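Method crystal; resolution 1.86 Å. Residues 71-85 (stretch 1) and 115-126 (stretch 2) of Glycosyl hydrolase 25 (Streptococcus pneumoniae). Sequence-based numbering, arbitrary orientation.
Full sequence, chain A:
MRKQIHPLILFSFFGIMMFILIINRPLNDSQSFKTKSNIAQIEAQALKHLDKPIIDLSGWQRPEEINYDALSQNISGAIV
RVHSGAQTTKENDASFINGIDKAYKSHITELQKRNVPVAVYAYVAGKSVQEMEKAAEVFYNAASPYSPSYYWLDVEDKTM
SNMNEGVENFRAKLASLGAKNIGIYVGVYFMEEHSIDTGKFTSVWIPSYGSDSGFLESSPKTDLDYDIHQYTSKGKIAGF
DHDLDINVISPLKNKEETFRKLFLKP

Stretch 1 (71-85) LSQNISGAIVRVHSG
Stretch 2 (115-126) NVPVAVYAYVAG

Neighbouring strands of a parallel sheet run through Ile79 and Val80 in stretch 1 and Ala119 and Val120 in stretch 2, their N-to-C directions 35° apart, and the two stretches bury 875 Å² between them. Ala78 pairs with Val118, Ile79 with Ala119, Val80 with Val120 and Arg81 with Tyr121, with CA atoms 4.6 to 4.9 Å apart. The backbone ladder alternates in the parallel manner: Ala78 N donates to Pro117 O (3.1 Å), Ala119 N to Ala78 O (2.9 Å), Val80 N to Ala119 O (2.9 Å), Tyr121 N to Val80 O (2.9 Å) and Val82 N to Tyr121 O (3.0 Å). Val82, with phi/psi -110/-36, forms a bulge that shifts the register by one, so His83 pairs with Ala122 and Ser84 with Tyr123. The ladder then resumes as Tyr123 N donates to His83 O and Gly85 N to Tyr123 O, both at 2.9 Å.

Tyr121 covers the most surface. With chi1 at 81° (p) and chi2 at 92°, its ring reaches across the neighbouring strand, where Arg81 CB lies over one face, 3.8 Å from the ring centroid, in a CH-pi contact. Arg81 (chi1 t, chi2 t) supplies aliphatic carbon here, while its end leads away to partners elsewhere in the structure. Ile79 (m, t) adds CG2, 4.0 Å from Tyr121 CD2.

Val116 (t), before the strand, points toward stretch 1. Its branches meet buried side chains: CG2 lies 3.5 Å from Ser72 CB, and CG1 4.0 Å from Ile75 CD1, so a short apolar side chain suits the place. On the sheet face of Val118 and Val120, compact beta-branched side chains pack closely, with Val80 CG2 3.7 Å from Val118 CG1.

Tyr123 (t, chi2 83°) brings CD2 to 3.4 Å from Ser84 OG; the small side chain of Ser84 sits beside the ring on the same sheet face. A water donates to Tyr123 O (2.8 Å) and hydrogen-bonds His83 ND1 (2.6 Å), linking the strands beyond the bulge.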

# COMPACT_ATOMS: atom_id res chain seq x y z
N LEU A 71 15.69 6.48 -7.71
CA LEU A 71 14.42 6.52 -6.98
C LEU A 71 14.61 6.21 -5.49
O LEU A 71 14.03 6.89 -4.64
CB LEU A 71 13.39 5.59 -7.64
CG LEU A 71 11.90 5.80 -7.29
CD1 LEU A 71 11.25 6.90 -8.12
CD2 LEU A 71 11.12 4.52 -7.45
N SER A 72 15.44 5.21 -5.18
CA SER A 72 15.63 4.74 -3.79
C SER A 72 16.24 5.78 -2.85
O SER A 72 15.98 5.75 -1.63
CB SER A 72 16.47 3.46 -3.76
OG SER A 72 17.81 3.72 -4.15
N GLN A 73 17.05 6.68 -3.40
CA GLN A 73 17.64 7.76 -2.60
C GLN A 73 16.71 8.99 -2.48
O GLN A 73 16.99 9.89 -1.67
CB GLN A 73 19.05 8.14 -3.08
CG GLN A 73 20.08 7.01 -3.16
CD GLN A 73 20.16 6.13 -1.91
OE1 GLN A 73 20.43 6.61 -0.81
NE2 GLN A 73 19.94 4.83 -2.09
N ASN A 74 15.61 8.98 -3.23
CA ASN A 74 14.59 10.05 -3.20
C ASN A 74 13.29 9.66 -2.45
O ASN A 74 12.33 10.43 -2.41
CB ASN A 74 14.27 10.53 -4.63
CG ASN A 74 15.41 11.32 -5.27
OD1 ASN A 74 16.01 12.17 -4.64
ND2 ASN A 74 15.69 11.05 -6.54
N ILE A 75 13.27 8.47 -1.85
CA ILE A 75 12.11 8.01 -1.07
C ILE A 75 12.51 7.42 0.29
O ILE A 75 13.66 7.03 0.50
CB ILE A 75 11.26 6.99 -1.88
CG1 ILE A 75 12.04 5.68 -2.14
CG2 ILE A 75 10.78 7.63 -3.18
CD1 ILE A 75 11.22 4.56 -2.76
N SER A 76 11.54 7.35 1.21
CA SER A 76 11.77 6.75 2.51
C SER A 76 11.26 5.32 2.59
O SER A 76 11.77 4.51 3.36
CB SER A 76 11.16 7.62 3.62
OG SER A 76 9.79 7.87 3.37
N GLY A 77 10.24 5.01 1.80
CA GLY A 77 9.62 3.68 1.79
C GLY A 77 8.73 3.51 0.57
O GLY A 77 8.44 4.48 -0.16
N ALA A 78 8.30 2.27 0.32
CA ALA A 78 7.48 1.99 -0.85
C ALA A 78 6.42 0.95 -0.50
O ALA A 78 6.66 0.06 0.31
CB ALA A 78 8.34 1.49 -2.00
N ILE A 79 5.25 1.07 -1.12
CA ILE A 79 4.18 0.11 -0.94
C ILE A 79 3.79 -0.41 -2.31
O ILE A 79 3.31 0.34 -3.16
CB ILE A 79 2.96 0.74 -0.23
CG1 ILE A 79 3.38 1.43 1.08
CG2 ILE A 79 1.93 -0.33 0.08
CD1 ILE A 79 2.20 1.95 1.89
N VAL A 80 3.98 -1.71 -2.51
CA VAL A 80 3.94 -2.31 -3.87
C VAL A 80 2.67 -3.17 -4.06
O VAL A 80 2.33 -3.99 -3.20
CB VAL A 80 5.22 -3.17 -4.12
CG1 VAL A 80 5.13 -3.95 -5.43
CG2 VAL A 80 6.45 -2.27 -4.15
N ARG A 81 1.98 -3.02 -5.19
CA ARG A 81 0.78 -3.81 -5.45
C ARG A 81 1.15 -5.23 -5.84
O ARG A 81 1.98 -5.42 -6.73
CB ARG A 81 -0.05 -3.22 -6.57
CG ARG A 81 -1.43 -3.85 -6.63
CD ARG A 81 -2.27 -3.27 -7.75
NE ARG A 81 -1.86 -3.76 -9.08
CZ ARG A 81 -2.55 -3.56 -10.20
NH1 ARG A 81 -3.70 -2.90 -10.16
NH2 ARG A 81 -2.10 -4.02 -11.37
N VAL A 82 0.55 -6.21 -5.18
CA VAL A 82 0.79 -7.64 -5.49
C VAL A 82 -0.45 -8.28 -6.15
O VAL A 82 -0.35 -9.13 -7.05
CB VAL A 82 1.27 -8.38 -4.22
CG1 VAL A 82 1.42 -9.90 -4.43
CG2 VAL A 82 2.61 -7.81 -3.78
N HIS A 83 -1.64 -7.86 -5.71
CA HIS A 83 -2.86 -8.44 -6.23
C HIS A 83 -3.89 -7.38 -6.54
O HIS A 83 -4.06 -6.42 -5.79
CB HIS A 83 -3.41 -9.41 -5.19
CG HIS A 83 -4.45 -10.37 -5.72
ND1 HIS A 83 -5.76 -10.18 -5.55
CD2 HIS A 83 -4.32 -11.56 -6.43
CE1 HIS A 83 -6.45 -11.18 -6.10
NE2 HIS A 83 -5.57 -12.03 -6.65
N SER A 84 -4.57 -7.53 -7.67
CA SER A 84 -5.90 -6.93 -7.77
C SER A 84 -7.03 -7.94 -7.91
O SER A 84 -6.96 -8.89 -8.72
CB SER A 84 -5.99 -5.93 -8.91
OG SER A 84 -7.37 -5.62 -9.07
N GLY A 85 -8.10 -7.75 -7.16
CA GLY A 85 -9.22 -8.65 -7.25
C GLY A 85 -10.08 -8.30 -8.44
O GLY A 85 -11.21 -8.77 -8.55
N ASN A 115 18.08 -1.25 0.06
CA ASN A 115 17.81 -1.00 1.48
C ASN A 115 16.55 -0.18 1.77
O ASN A 115 16.39 0.31 2.88
CB ASN A 115 19.04 -0.38 2.19
CG ASN A 115 20.08 -1.41 2.57
OD1 ASN A 115 20.05 -2.55 2.11
ND2 ASN A 115 21.05 -1.01 3.41
N VAL A 116 15.68 -0.03 0.78
CA VAL A 116 14.38 0.64 0.98
C VAL A 116 13.43 -0.36 1.62
O VAL A 116 13.34 -1.51 1.16
CB VAL A 116 13.74 1.13 -0.35
CG1 VAL A 116 12.41 1.85 -0.10
CG2 VAL A 116 14.69 2.01 -1.14
N PRO A 117 12.72 0.06 2.68
CA PRO A 117 11.74 -0.87 3.20
C PRO A 117 10.47 -0.86 2.32
O PRO A 117 10.06 0.19 1.82
CB PRO A 117 11.49 -0.36 4.61
CG PRO A 117 11.74 1.10 4.52
CD PRO A 117 12.81 1.28 3.49
N VAL A 118 9.88 -2.04 2.15
CA VAL A 118 8.82 -2.23 1.19
C VAL A 118 7.69 -2.99 1.86
O VAL A 118 7.91 -4.04 2.48
CB VAL A 118 9.31 -3.06 -0.03
CG1 VAL A 118 8.19 -3.28 -1.04
CG2 VAL A 118 10.49 -2.36 -0.71
N ALA A 119 6.49 -2.44 1.74
CA ALA A 119 5.27 -3.10 2.17
C ALA A 119 4.51 -3.47 0.91
O ALA A 119 4.93 -3.12 -0.19
CB ALA A 119 4.46 -2.14 3.04
N VAL A 120 3.38 -4.16 1.07
CA VAL A 120 2.62 -4.60 -0.09
C VAL A 120 1.14 -4.26 0.06
O VAL A 120 0.67 -4.06 1.17
CB VAL A 120 2.80 -6.13 -0.36
CG1 VAL A 120 4.21 -6.44 -0.89
CG2 VAL A 120 2.41 -6.98 0.85
N TYR A 121 0.41 -4.24 -1.05
CA TYR A 121 -1.05 -4.06 -1.00
C TYR A 121 -1.82 -4.92 -2.01
O TYR A 121 -1.27 -5.34 -3.02
CB TYR A 121 -1.46 -2.57 -1.10
CG TYR A 121 -1.50 -1.92 -2.50
CD1 TYR A 121 -2.69 -1.92 -3.25
CD2 TYR A 121 -0.39 -1.23 -3.01
CE1 TYR A 121 -2.75 -1.31 -4.49
CE2 TYR A 121 -0.45 -0.59 -4.24
CZ TYR A 121 -1.63 -0.64 -4.98
OH TYR A 121 -1.68 -0.00 -6.17
N ALA A 122 -3.09 -5.14 -1.72
CA ALA A 122 -4.00 -5.84 -2.63
C ALA A 122 -5.26 -5.04 -2.79
O ALA A 122 -5.81 -4.56 -1.81
CB ALA A 122 -4.33 -7.22 -2.06
N TYR A 123 -5.74 -4.92 -4.04
CA TYR A 123 -7.01 -4.26 -4.32
C TYR A 123 -8.11 -5.27 -4.01
O TYR A 123 -8.17 -6.33 -4.63
CB TYR A 123 -7.04 -3.85 -5.80
CG TYR A 123 -8.25 -3.08 -6.28
CD1 TYR A 123 -8.32 -1.69 -6.09
CD2 TYR A 123 -9.27 -3.70 -7.01
CE1 TYR A 123 -9.39 -0.95 -6.55
CE2 TYR A 123 -10.38 -2.96 -7.46
CZ TYR A 123 -10.42 -1.58 -7.22
OH TYR A 123 -11.45 -0.78 -7.65
N VAL A 124 -8.92 -4.97 -3.00
CA VAL A 124 -9.90 -5.91 -2.44
C VAL A 124 -11.16 -5.82 -3.27
O VAL A 124 -11.80 -4.78 -3.32
CB VAL A 124 -10.18 -5.61 -0.94
CG1 VAL A 124 -11.29 -6.49 -0.40
CG2 VAL A 124 -8.92 -5.79 -0.11
N ALA A 125 -11.52 -6.90 -3.95
CA ALA A 125 -12.66 -6.84 -4.87
C ALA A 125 -13.44 -8.15 -4.99
O ALA A 125 -14.20 -8.32 -5.93
CB ALA A 125 -12.19 -6.36 -6.24
N GLY A 126 -13.27 -9.06 -4.03
CA GLY A 126 -14.07 -10.33 -3.99
C GLY A 126 -15.57 -10.06 -3.98
O GLY A 126 -16.04 -9.09 -3.38
O HOH W 1 -7.32 -8.86 -3.93